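Local coordinates for alpha-fucosidase (Bifidobacterium bifidum, PDB 2EAB), which probably releases alpha-1,2-linked L-fucose from glycans by hydrolysis, this chain being the family 95 glycoside hydrolase catalytic region of a longer, calcium-binding membrane protein, at residues A[31-36]-A[758-763]; A[116-121]-A[568-573]; A[653-658]-A[666-671]; A[678-683]-A[708-713]. All coordinates share one frame; numbering follows the deposited sequence.

Contact 1 (A[31-36]-A[758-763]); sequences ATATAG and FDYHAP
Thr34, Ala35 and Gly36 close around Ala762 and Pro763 in a loop-to-loop contact that ties the N-terminal family 65-type region to the (alpha/alpha)6-barrel catalytic domain. The methyl of Ala762 is at the centre of the contact: CB lies 3.3 Å from Thr34 O and 3.7 Å from Gly36 CA, with Thr34 CG2 beside it. Thr34 CG2 gets there by standing anti to the backbone N, while OG1 lies anti to the carbonyl carbon. Pro763 CB in turn rests 3.3 Å from Ala35 O. A side chain at Gly36 would clash with the Ala762-Pro763 link. Farther along, Ala33 CB approaches the Tyr760 ring near CE2 and OH, and a water bridges the two loops, accepting from Thr34 N at 2.9 Å and bonded to Tyr760 OH at 2.8 Å. Behind this shell, Tyr754 stacks on Tyr760 and hydrogen-bonds Thr34 O, while Gln48 and Gln49 of helix 42-50 bond to the carbonyls of Ala35 and Ala33. The peptides before Ala762 and Pro763 are both cis, folding the chain sharply. Across that bend His761 ND1 donates to Ala762 O at 2.9 Å; the oxygen lies close to the imidazole plane, while ND1 stands above the carbonyl plane, 48° out of it.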
loop_
_atom_site.group_PDB
_atom_site.type_symbol
_atom_site.label_atom_id
_atom_site.label_comp_id
_atom_site.label_asym_id
_atom_site.label_seq_id
_atom_site.Cartn_x
_atom_site.Cartn_y
_atom_site.Cartn_z
ATOM N N ALA A 31 5.672 19.440 16.122
ATOM C CA ALA A 31 4.906 19.355 14.879
ATOM C C ALA A 31 5.396 20.406 13.883
ATOM O O ALA A 31 4.608 20.995 13.131
ATOM C CB ALA A 31 3.413 19.509 15.155
ATOM N N THR A 32 6.710 20.620 13.871
ATOM C CA THR A 32 7.318 21.708 13.105
ATOM C C THR A 32 7.752 21.324 11.692
ATOM O O THR A 32 8.244 22.173 10.947
ATOM C CB THR A 32 8.539 22.315 13.838
ATOM O OG1 THR A 32 9.561 21.320 13.969
ATOM C CG2 THR A 32 8.149 22.833 15.215
ATOM N N ALA A 33 7.600 20.054 11.319
ATOM C CA ALA A 33 7.907 19.645 9.950
ATOM C C ALA A 33 6.889 20.235 8.970
ATOM O O ALA A 33 5.816 20.683 9.374
ATOM C CB ALA A 33 7.962 18.131 9.830
ATOM N N THR A 34 7.237 20.247 7.689
ATOM C CA THR A 34 6.358 20.777 6.646
ATOM C C THR A 34 4.951 20.199 6.767
ATOM O O THR A 34 4.778 18.979 6.807
ATOM C CB THR A 34 6.914 20.466 5.250
ATOM O OG1 THR A 34 8.265 20.934 5.171
ATOM C CG2 THR A 34 6.095 21.149 4.171
ATOM N N ALA A 35 3.960 21.085 6.823
ATOM C CA ALA A 35 2.562 20.688 6.989
ATOM C C ALA A 35 1.951 20.123 5.710
ATOM O O ALA A 35 1.274 19.092 5.739
ATOM C CB ALA A 35 1.738 21.862 7.490
ATOM N N GLY A 36 2.188 20.806 4.593
ATOM C CA GLY A 36 1.639 20.396 3.305
ATOM C C GLY A 36 0.224 20.900 3.083
ATOM O O GLY A 36 -0.408 21.462 3.987
ATOM N N PHE A 758 4.867 8.806 11.001
ATOM C CA PHE A 758 4.110 8.870 9.756
ATOM C C PHE A 758 4.988 9.437 8.644
ATOM O O PHE A 758 5.628 10.481 8.798
ATOM C CB PHE A 758 2.866 9.753 9.894
ATOM C CG PHE A 758 1.609 9.027 10.330
ATOM C CD1 PHE A 758 1.525 7.627 10.355
ATOM C CD2 PHE A 758 0.476 9.768 10.659
ATOM C CE1 PHE A 758 0.337 6.984 10.744
ATOM C CE2 PHE A 758 -0.709 9.141 11.051
ATOM C CZ PHE A 758 -0.782 7.745 11.087
ATOM N N ASP A 759 5.004 8.735 7.514
ATOM C CA ASP A 759 5.645 9.221 6.300
ATOM C C ASP A 759 4.926 10.460 5.800
ATOM O O ASP A 759 3.694 10.553 5.884
ATOM C CB ASP A 759 5.603 8.132 5.225
ATOM C CG ASP A 759 6.075 8.614 3.869
ATOM O OD1 ASP A 759 7.293 8.639 3.626
ATOM O OD2 ASP A 759 5.214 8.948 3.015
ATOM N N TYR A 760 5.697 11.394 5.257
ATOM C CA TYR A 760 5.095 12.581 4.692
ATOM C C TYR A 760 5.591 12.954 3.313
ATOM O O TYR A 760 6.721 12.648 2.925
ATOM C CB TYR A 760 5.127 13.760 5.669
ATOM C CG TYR A 760 6.437 14.493 5.895
ATOM C CD1 TYR A 760 6.857 15.499 5.024
ATOM C CD2 TYR A 760 7.212 14.245 7.030
ATOM C CE1 TYR A 760 8.030 16.215 5.259
ATOM C CE2 TYR A 760 8.383 14.965 7.275
ATOM C CZ TYR A 760 8.783 15.941 6.382
ATOM O OH TYR A 760 9.931 16.671 6.600
ATOM N N HIS A 761 4.696 13.624 2.594
ATOM C CA HIS A 761 4.902 14.060 1.225
ATOM C C HIS A 761 5.480 15.494 1.082
ATOM O O HIS A 761 6.291 15.700 0.191
ATOM C CB HIS A 761 3.591 13.856 0.439
ATOM C CG HIS A 761 3.647 14.270 -0.998
ATOM N ND1 HIS A 761 3.489 15.578 -1.403
ATOM C CD2 HIS A 761 3.781 13.539 -2.131
ATOM C CE1 HIS A 761 3.552 15.638 -2.721
ATOM N NE2 HIS A 761 3.726 14.414 -3.188
ATOM N N ALA A 762 5.097 16.503 1.880
ATOM C CA ALA A 762 3.998 16.550 2.841
ATOM C C ALA A 762 2.672 16.712 2.088
ATOM O O ALA A 762 2.673 17.064 0.907
ATOM C CB ALA A 762 4.211 17.740 3.776
ATOM N N PRO A 763 1.530 16.468 2.759
ATOM C CA PRO A 763 1.310 16.067 4.141
ATOM C C PRO A 763 1.500 14.560 4.341
ATOM O O PRO A 763 2.073 13.880 3.478
ATOM C CB PRO A 763 -0.146 16.467 4.366
ATOM C CG PRO A 763 -0.782 16.205 3.045
ATOM C CD PRO A 763 0.251 16.640 2.037
HETATM O O HOH W 1 10.042 19.417 7.319
#

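Contact 2 (A[116-121]-A[568-573]); sequences AETVNP and QGPLGT
Val119 and Gly572 meet through flat peptide groups, with no aromatic ring between the two segments. The N-H of Val119 points at Gly572 O, 2.9 Å from N to O, with the donor tilted 16° from the carbonyl plane. The same oxygen also receives a CA-H...O contact from Thr118 CA at 3.1 Å, so two neighbouring residues of the loop converge on one acceptor. Next to this pair a water joins the chains a second time: it donates to Val119 O at 2.8 Å and accepts from Gly572 N at 2.9 Å. Gly572 suits the place, because a CB would sit tight against both Pro121 CG and Val119 O.

The side chains pack at the two ends. Thr118 CG2, anti to the carbonyl carbon, reaches Pro570 CB at 3.7 Å, the two side chains crossing at about a right angle. At the other end the Pro121 ring leans on Leu571, its CD 4.0 Å from Leu571 CB and its CG near Leu571 O. Val119 also packs on Leu108 and Leu112 of helix 103-113 and on Val562 of strand 558-565. The carboxylate of Glu117 leads away from the contact to a salt bridge with Lys662, and Thr573 OG1 bonds to Gly575 O.

Here a loop from the N-terminal region meets strand 572-574, an outermost strand of a small three-stranded antiparallel sheet in the catalytic region. It is a domain junction made by one direct backbone bond, one water bridge and proline packing.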
loop_
_atom_site.group_PDB
_atom_site.type_symbol
_atom_site.label_atom_id
_atom_site.label_comp_id
_atom_site.label_asym_id
_atom_site.label_seq_id
_atom_site.Cartn_x
_atom_site.Cartn_y
_atom_site.Cartn_z
ATOM N N ALA A 116 2.635 10.779 -36.646
ATOM C CA ALA A 116 2.744 11.859 -35.668
ATOM C C ALA A 116 3.608 11.422 -34.483
ATOM O O ALA A 116 3.488 10.289 -34.001
ATOM C CB ALA A 116 1.370 12.303 -35.194
ATOM N N GLU A 117 4.489 12.316 -34.037
ATOM C CA GLU A 117 5.321 12.072 -32.861
ATOM C C GLU A 117 4.540 12.358 -31.590
ATOM O O GLU A 117 4.791 11.756 -30.541
ATOM C CB GLU A 117 6.568 12.959 -32.887
ATOM C CG GLU A 117 7.596 12.600 -33.954
ATOM C CD GLU A 117 8.910 13.344 -33.772
ATOM O OE1 GLU A 117 8.887 14.512 -33.330
ATOM O OE2 GLU A 117 9.970 12.761 -34.075
ATOM N N THR A 118 3.621 13.314 -31.682
ATOM C CA THR A 118 2.756 13.673 -30.565
ATOM C C THR A 118 1.362 13.989 -31.082
ATOM O O THR A 118 1.188 14.338 -32.254
ATOM C CB THR A 118 3.274 14.903 -29.773
ATOM O OG1 THR A 118 3.150 16.088 -30.570
ATOM C CG2 THR A 118 4.724 14.726 -29.334
ATOM N N VAL A 119 0.379 13.843 -30.199
ATOM C CA VAL A 119 -1.000 14.232 -30.470
ATOM C C VAL A 119 -1.548 14.971 -29.252
ATOM O O VAL A 119 -0.890 15.031 -28.210
ATOM C CB VAL A 119 -1.902 13.011 -30.805
ATOM C CG1 VAL A 119 -1.488 12.373 -32.129
ATOM C CG2 VAL A 119 -1.888 11.988 -29.679
ATOM N N ASN A 120 -2.739 15.546 -29.386
ATOM C CA ASN A 120 -3.409 16.166 -28.250
ATOM C C ASN A 120 -4.518 15.256 -27.736
ATOM O O ASN A 120 -5.602 15.211 -28.314
ATOM C CB ASN A 120 -3.975 17.540 -28.615
ATOM C CG ASN A 120 -4.684 18.205 -27.449
ATOM O OD1 ASN A 120 -4.714 17.675 -26.333
ATOM N ND2 ASN A 120 -5.258 19.373 -27.697
ATOM N N PRO A 121 -4.250 14.531 -26.635
ATOM C CA PRO A 121 -5.236 13.605 -26.099
ATOM C C PRO A 121 -6.173 14.248 -25.077
ATOM O O PRO A 121 -6.814 13.532 -24.308
ATOM C CB PRO A 121 -4.356 12.557 -25.427
ATOM C CG PRO A 121 -3.210 13.352 -24.898
ATOM C CD PRO A 121 -3.007 14.516 -25.843
ATOM N N GLN A 568 6.312 14.260 -17.036
ATOM C CA GLN A 568 7.128 15.124 -17.889
ATOM C C GLN A 568 6.990 14.717 -19.349
ATOM O O GLN A 568 6.382 13.692 -19.653
ATOM C CB GLN A 568 8.598 15.126 -17.442
ATOM C CG GLN A 568 9.310 13.799 -17.647
ATOM C CD GLN A 568 10.816 13.875 -17.442
ATOM O OE1 GLN A 568 11.383 14.941 -17.194
ATOM N NE2 GLN A 568 11.475 12.727 -17.549
ATOM N N GLY A 569 7.548 15.531 -20.241
ATOM C CA GLY A 569 7.484 15.275 -21.670
ATOM C C GLY A 569 6.133 15.624 -22.268
ATOM O O GLY A 569 5.285 16.233 -21.602
ATOM N N PRO A 570 5.923 15.255 -23.543
ATOM C CA PRO A 570 4.663 15.533 -24.234
ATOM C C PRO A 570 3.491 14.744 -23.665
ATOM O O PRO A 570 3.665 13.623 -23.173
ATOM C CB PRO A 570 4.932 15.065 -25.670
ATOM C CG PRO A 570 6.405 14.946 -25.787
ATOM C CD PRO A 570 6.890 14.580 -24.424
ATOM N N LEU A 571 2.301 15.327 -23.775
ATOM C CA LEU A 571 1.075 14.739 -23.247
ATOM C C LEU A 571 0.693 13.404 -23.892
ATOM O O LEU A 571 0.177 12.507 -23.220
ATOM C CB LEU A 571 -0.069 15.736 -23.430
ATOM C CG LEU A 571 -0.983 16.103 -22.261
ATOM C CD1 LEU A 571 -0.201 16.287 -20.965
ATOM C CD2 LEU A 571 -1.737 17.374 -22.606
ATOM N N GLY A 572 0.937 13.277 -25.193
ATOM C CA GLY A 572 0.493 12.109 -25.938
ATOM C C GLY A 572 1.501 11.684 -26.978
ATOM O O GLY A 572 1.610 12.299 -28.037
ATOM N N THR A 573 2.254 10.638 -26.658
ATOM C CA THR A 573 3.209 10.047 -27.591
ATOM C C THR A 573 2.720 8.664 -28.023
ATOM O O THR A 573 1.706 8.166 -27.518
ATOM C CB THR A 573 4.625 9.939 -26.980
ATOM O OG1 THR A 573 4.609 9.024 -25.877
ATOM C CG2 THR A 573 5.110 11.295 -26.491
HETATM O O HOH W 2 1.466 15.603 -26.890
#

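Contact 3 (A[653-658]-A[666-671]); sequences WYFEGA and STISGY
Trp653 to Glu656 form a type I beta turn and Ile668 to Tyr671 a type II turn, with Gly670 at the positive-phi corner of the second, and the two turns face each other through their side chains. Ile668 is the plug. Its CG2 sits over one face of the indole, 4.2 Å from the centroid of the six-membered ring and 16° off the ring normal, a CH-pi contact. With CD1 extended (chi2 172°), the chain tip comes within 3.7 Å of Trp653 CE3. Phe655 CE1 comes in at 4.0 Å from Ile668 CG1, and the aliphatic part of Glu656 crosses at about a right angle, its CG 4.1 Å from Ile668 CD1. Tyr671 meets the indole at its edge, CD1 lying 4.0 Å from Trp653 CZ3. An alanine in place of Trp653 would probably open a gap beside Ile668 CG2 and CD1 and leave the Tyr671 ring without its neighbour at CD1.

The polar ends turn elsewhere. Glu656 OE2 accepts a hydrogen bond from Glu652 N and a weak one from Trp653 N, while OE1 is held by Gln649; Tyr671 OH bonds to Asn675. Thr573 of strand 572-574 packs on both Trp653 and Phe655. The whole is a small aromatic-aliphatic core, buried between two beta turns of the long irregular excursion that links helix 632-639 to helix 697-711 in the family 95 catalytic region.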
loop_
_atom_site.group_PDB
_atom_site.type_symbol
_atom_site.label_atom_id
_atom_site.label_comp_id
_atom_site.label_asym_id
_atom_site.label_seq_id
_atom_site.Cartn_x
_atom_site.Cartn_y
_atom_site.Cartn_z
ATOM N N TRP A 653 11.010 7.463 -23.701
ATOM C CA TRP A 653 10.176 7.485 -24.904
ATOM C C TRP A 653 10.909 6.809 -26.046
ATOM O O TRP A 653 12.138 6.858 -26.115
ATOM C CB TRP A 653 9.836 8.917 -25.316
ATOM C CG TRP A 653 9.107 9.674 -24.262
ATOM C CD1 TRP A 653 7.753 9.697 -24.050
ATOM C CD2 TRP A 653 9.686 10.507 -23.259
ATOM N NE1 TRP A 653 7.460 10.500 -22.973
ATOM C CE2 TRP A 653 8.628 11.014 -22.472
ATOM C CE3 TRP A 653 11.002 10.886 -22.951
ATOM C CZ2 TRP A 653 8.846 11.872 -21.393
ATOM C CZ3 TRP A 653 11.215 11.739 -21.884
ATOM C CH2 TRP A 653 10.143 12.225 -21.117
ATOM N N TYR A 654 10.163 6.205 -26.959
ATOM C CA TYR A 654 10.788 5.475 -28.065
ATOM C C TYR A 654 11.403 6.368 -29.135
ATOM O O TYR A 654 12.208 5.894 -29.941
ATOM C CB TYR A 654 9.839 4.399 -28.633
ATOM C CG TYR A 654 9.504 3.401 -27.558
ATOM C CD1 TYR A 654 10.512 2.626 -26.983
ATOM C CD2 TYR A 654 8.210 3.281 -27.054
ATOM C CE1 TYR A 654 10.238 1.738 -25.953
ATOM C CE2 TYR A 654 7.926 2.392 -26.020
ATOM C CZ TYR A 654 8.944 1.627 -25.476
ATOM O OH TYR A 654 8.657 0.762 -24.446
ATOM N N PHE A 655 11.058 7.655 -29.129
ATOM C CA PHE A 655 11.731 8.616 -30.012
ATOM C C PHE A 655 13.016 9.219 -29.422
ATOM O O PHE A 655 13.679 10.038 -30.066
ATOM C CB PHE A 655 10.775 9.708 -30.544
ATOM C CG PHE A 655 10.048 10.511 -29.478
ATOM C CD1 PHE A 655 10.684 10.959 -28.322
ATOM C CD2 PHE A 655 8.719 10.872 -29.681
ATOM C CE1 PHE A 655 9.997 11.717 -27.372
ATOM C CE2 PHE A 655 8.026 11.625 -28.740
ATOM C CZ PHE A 655 8.665 12.047 -27.584
ATOM N N GLU A 656 13.365 8.806 -28.206
ATOM C CA GLU A 656 14.521 9.340 -27.491
ATOM C C GLU A 656 15.846 8.870 -28.095
ATOM O O GLU A 656 15.953 7.746 -28.582
ATOM C CB GLU A 656 14.419 8.915 -26.025
ATOM C CG GLU A 656 15.480 9.447 -25.079
ATOM C CD GLU A 656 15.184 9.077 -23.635
ATOM O OE1 GLU A 656 16.140 8.915 -22.850
ATOM O OE2 GLU A 656 13.989 8.936 -23.285
ATOM N N GLY A 657 16.846 9.750 -28.068
ATOM C CA GLY A 657 18.214 9.391 -28.451
ATOM C C GLY A 657 19.075 9.450 -27.206
ATOM O O GLY A 657 19.077 8.517 -26.394
ATOM N N ALA A 658 19.802 10.552 -27.051
ATOM C CA ALA A 658 20.468 10.857 -25.796
ATOM C C ALA A 658 19.415 11.235 -24.758
ATOM O O ALA A 658 18.264 11.524 -25.104
ATOM C CB ALA A 658 21.468 11.986 -25.983
ATOM N N SER A 666 17.363 17.121 -31.000
ATOM C CA SER A 666 16.493 18.185 -30.499
ATOM C C SER A 666 15.885 17.840 -29.141
ATOM O O SER A 666 15.839 16.674 -28.739
ATOM C CB SER A 666 15.398 18.538 -31.513
ATOM O OG SER A 666 14.513 17.457 -31.720
ATOM N N THR A 667 15.427 18.878 -28.447
ATOM C CA THR A 667 14.832 18.769 -27.120
ATOM C C THR A 667 13.534 17.964 -27.135
ATOM O O THR A 667 12.707 18.120 -28.039
ATOM C CB THR A 667 14.543 20.183 -26.566
ATOM O OG1 THR A 667 15.768 20.919 -26.481
ATOM C CG2 THR A 667 13.900 20.127 -25.192
ATOM N N ILE A 668 13.369 17.090 -26.142
ATOM C CA ILE A 668 12.061 16.510 -25.863
ATOM C C ILE A 668 11.295 17.563 -25.065
ATOM O O ILE A 668 11.615 17.826 -23.907
ATOM C CB ILE A 668 12.148 15.177 -25.081
ATOM C CG1 ILE A 668 12.858 14.108 -25.923
ATOM C CG2 ILE A 668 10.748 14.707 -24.673
ATOM C CD1 ILE A 668 13.171 12.819 -25.170
ATOM N N SER A 669 10.302 18.185 -25.699
ATOM C CA SER A 669 9.559 19.268 -25.056
ATOM C C SER A 669 8.882 18.777 -23.789
ATOM O O SER A 669 8.216 17.739 -23.793
ATOM C CB SER A 669 8.534 19.882 -26.012
ATOM O OG SER A 669 9.184 20.595 -27.049
ATOM N N GLY A 670 9.076 19.517 -22.706
ATOM C CA GLY A 670 8.512 19.143 -21.420
ATOM C C GLY A 670 9.397 18.258 -20.559
ATOM O O GLY A 670 9.055 17.980 -19.408
ATOM N N TYR A 671 10.524 17.797 -21.105
ATOM C CA TYR A 671 11.497 17.056 -20.307
ATOM C C TYR A 671 12.153 18.015 -19.316
ATOM O O TYR A 671 12.553 19.125 -19.691
ATOM C CB TYR A 671 12.556 16.396 -21.199
ATOM C CG TYR A 671 13.656 15.700 -20.426
ATOM C CD1 TYR A 671 13.492 14.391 -19.966
ATOM C CD2 TYR A 671 14.857 16.355 -20.148
ATOM C CE1 TYR A 671 14.497 13.748 -19.251
ATOM C CE2 TYR A 671 15.866 15.723 -19.434
ATOM C CZ TYR A 671 15.675 14.419 -18.988
ATOM O OH TYR A 671 16.658 13.774 -18.278
#

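Contact 4 (A[678-683]-A[708-713]); sequences RHMSHL and RYRCFK. With EDO (1,2-ethanediol), chain D.
Arg710 lays its guanidinium side-on to the backbone of His679, so that two nitrogens grip one carbonyl: NE donates to His679 O at 2.8 Å and NH2 at 3.0 Å, with the oxygen almost exactly in the guanidinium plane. The NE bond also lies in the carbonyl plane, while NH2 comes in tilted 33° from it. His682 meets the guanidinium tip to tip, its CE1 over one face and 3.4 Å from Arg710 NH2, the two planes turned 28° apart. Met680 runs past the aliphatic part of the arginine in the opposite direction, CG to CG 3.7 Å, and its SD lies 4.3 Å from Cys711 SG.

Arg710 belongs to the last turn of helix 697-711, just before the short antiparallel pair 712-713 and 716-717, and its side chain, bent at chi2 (74°), fastens that helix end to the loop 678-683. NH2 has a second partner in Glu652, a salt bridge. An alanine at Arg710 would probably leave His679 O without the NE and NH2 donors and Glu652 without its charged mate.

A water accepts from Ser681 N and, weakly, from Arg710 NH2. A 1,2-ethanediol, probably from the crystallisation liquor, donates through O1 to Ser681 OG at 2.8 Å, with O1 at the ring edge of His679.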
loop_
_atom_site.group_PDB
_atom_site.type_symbol
_atom_site.label_atom_id
_atom_site.label_comp_id
_atom_site.label_asym_id
_atom_site.label_seq_id
_atom_site.Cartn_x
_atom_site.Cartn_y
_atom_site.Cartn_z
ATOM N N ARG A 678 10.956 14.177 -10.752
ATOM C CA ARG A 678 10.570 13.424 -9.559
ATOM C C ARG A 678 10.068 12.008 -9.858
ATOM O O ARG A 678 10.393 11.061 -9.134
ATOM C CB ARG A 678 9.529 14.199 -8.749
ATOM C CG ARG A 678 9.243 13.597 -7.391
ATOM C CD ARG A 678 8.478 14.571 -6.535
ATOM N NE ARG A 678 8.281 14.068 -5.182
ATOM C CZ ARG A 678 7.095 13.927 -4.600
ATOM N NH1 ARG A 678 5.981 14.265 -5.243
ATOM N NH2 ARG A 678 7.027 13.468 -3.359
ATOM N N HIS A 679 9.272 11.866 -10.913
ATOM C CA HIS A 679 8.814 10.555 -11.351
ATOM C C HIS A 679 9.919 9.827 -12.108
ATOM O O HIS A 679 10.772 10.457 -12.729
ATOM C CB HIS A 679 7.613 10.693 -12.280
ATOM C CG HIS A 679 6.336 11.058 -11.590
ATOM N ND1 HIS A 679 6.056 12.337 -11.157
ATOM C CD2 HIS A 679 5.246 10.313 -11.296
ATOM C CE1 HIS A 679 4.857 12.356 -10.603
ATOM N NE2 HIS A 679 4.344 11.142 -10.674
ATOM N N MET A 680 9.871 8.498 -12.064
ATOM C CA MET A 680 10.742 7.635 -12.860
ATOM C C MET A 680 9.850 6.560 -13.472
ATOM O O MET A 680 10.007 5.361 -13.204
ATOM C CB MET A 680 11.840 7.004 -11.996
ATOM C CG MET A 680 12.567 7.987 -11.087
ATOM S SD MET A 680 13.995 7.290 -10.241
ATOM C CE MET A 680 13.238 5.914 -9.366
ATOM N N SER A 681 8.898 6.999 -14.285
ATOM C CA SER A 681 7.841 6.114 -14.769
ATOM C C SER A 681 8.349 5.013 -15.691
ATOM O O SER A 681 7.717 3.973 -15.829
ATOM C CB SER A 681 6.748 6.924 -15.463
ATOM O OG SER A 681 6.150 7.837 -14.561
ATOM N N HIS A 682 9.499 5.251 -16.305
ATOM C CA HIS A 682 10.098 4.287 -17.220
ATOM C C HIS A 682 10.950 3.214 -16.533
ATOM O O HIS A 682 11.526 2.354 -17.211
ATOM C CB HIS A 682 10.931 5.025 -18.267
ATOM C CG HIS A 682 12.074 5.803 -17.695
ATOM N ND1 HIS A 682 11.934 6.652 -16.617
ATOM C CD2 HIS A 682 13.372 5.878 -18.071
ATOM C CE1 HIS A 682 13.103 7.203 -16.347
ATOM N NE2 HIS A 682 13.992 6.750 -17.214
ATOM N N LEU A 683 11.021 3.247 -15.204
ATOM C CA LEU A 683 11.829 2.273 -14.475
ATOM C C LEU A 683 11.014 1.229 -13.713
ATOM O O LEU A 683 11.561 0.486 -12.904
ATOM C CB LEU A 683 12.833 2.973 -13.552
ATOM C CG LEU A 683 13.868 3.861 -14.254
ATOM C CD1 LEU A 683 14.810 4.459 -13.234
ATOM C CD2 LEU A 683 14.649 3.109 -15.335
ATOM N N ARG A 708 20.953 7.341 -11.546
ATOM C CA ARG A 708 21.945 8.334 -11.138
ATOM C C ARG A 708 21.553 9.734 -11.604
ATOM O O ARG A 708 21.607 10.683 -10.820
ATOM C CB ARG A 708 23.353 7.970 -11.619
ATOM C CG ARG A 708 23.993 6.815 -10.851
ATOM C CD ARG A 708 25.497 6.715 -11.101
ATOM N NE ARG A 708 25.833 6.690 -12.524
ATOM C CZ ARG A 708 25.888 5.594 -13.278
ATOM N NH1 ARG A 708 25.628 4.401 -12.757
ATOM N NH2 ARG A 708 26.206 5.694 -14.563
ATOM N N TYR A 709 21.146 9.859 -12.866
ATOM C CA TYR A 709 20.693 11.151 -13.371
ATOM C C TYR A 709 19.484 11.674 -12.598
ATOM O O TYR A 709 19.404 12.864 -12.295
ATOM C CB TYR A 709 20.364 11.079 -14.858
ATOM C CG TYR A 709 21.558 11.149 -15.782
ATOM C CD1 TYR A 709 22.296 12.328 -15.919
ATOM C CD2 TYR A 709 21.929 10.047 -16.549
ATOM C CE1 TYR A 709 23.391 12.398 -16.784
ATOM C CE2 TYR A 709 23.017 10.107 -17.417
ATOM C CZ TYR A 709 23.744 11.284 -17.530
ATOM O OH TYR A 709 24.821 11.350 -18.387
ATOM N N ARG A 710 18.543 10.789 -12.274
ATOM C CA ARG A 710 17.335 11.218 -11.570
ATOM C C ARG A 710 17.560 11.568 -10.098
ATOM O O ARG A 710 16.882 12.448 -9.566
ATOM C CB ARG A 710 16.238 10.162 -11.676
ATOM C CG ARG A 710 14.844 10.747 -11.873
ATOM C CD ARG A 710 14.655 11.286 -13.288
ATOM N NE ARG A 710 13.353 10.909 -13.841
ATOM C CZ ARG A 710 13.130 10.615 -15.118
ATOM N NH1 ARG A 710 14.116 10.658 -16.010
ATOM N NH2 ARG A 710 11.906 10.264 -15.501
ATOM N N CYS A 711 18.514 10.898 -9.453
ATOM C CA CYS A 711 18.616 10.908 -7.988
ATOM C C CYS A 711 19.740 11.765 -7.414
ATOM O O CYS A 711 19.785 11.992 -6.204
ATOM C CB CYS A 711 18.750 9.475 -7.463
ATOM S SG CYS A 711 17.288 8.463 -7.732
ATOM N N PHE A 712 20.637 12.226 -8.282
ATOM C CA PHE A 712 21.805 13.003 -7.874
ATOM C C PHE A 712 21.790 14.410 -8.465
ATOM O O PHE A 712 21.334 14.623 -9.593
ATOM C CB PHE A 712 23.095 12.293 -8.306
ATOM C CG PHE A 712 23.442 11.084 -7.478
ATOM C CD1 PHE A 712 24.403 11.169 -6.476
ATOM C CD2 PHE A 712 22.821 9.857 -7.703
ATOM C CE1 PHE A 712 24.734 10.055 -5.706
ATOM C CE2 PHE A 712 23.148 8.736 -6.940
ATOM C CZ PHE A 712 24.106 8.837 -5.935
ATOM N N LYS A 713 22.283 15.368 -7.687
ATOM C CA LYS A 713 22.622 16.691 -8.198
ATOM C C LYS A 713 24.134 16.764 -8.074
ATOM O O LYS A 713 24.666 16.835 -6.964
ATOM C CB LYS A 713 21.941 17.791 -7.381
ATOM C CG LYS A 713 22.177 19.206 -7.911
ATOM C CD LYS A 713 21.536 20.268 -7.027
ATOM C CE LYS A 713 20.066 20.488 -7.364
ATOM N NZ LYS A 713 19.481 21.608 -6.574
HETATM C C1 EDO D . 4.441 5.991 -12.095
HETATM O O1 EDO D . 5.416 7.143 -11.979
HETATM C C2 EDO D . 3.105 6.630 -12.645
HETATM O O2 EDO D . 2.515 7.497 -11.572
HETATM O O HOH W 3 8.886 9.755 -15.342
#

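Contacts 1 and 2 both join the N-terminal region to the catalytic one, on different loops with centres 34 Å apart; contacts 3 and 4 lie wholly within the catalytic region. Contact 1 is at the surface and contact 2 partly buried, and each is bridged by a water. The two internal contacts are buried and differ sharply: contact 3 has no hydrogen bond between its segments, whereas contact 4 turns on a charged group. Gln568 links three of them, packing near Arg710 of contact 4 and Trp653 of contact 3, and Gly569 N probably bonds to Gly670 O. At the other end Arg678 of contact 4 packs against His761 of contact 1.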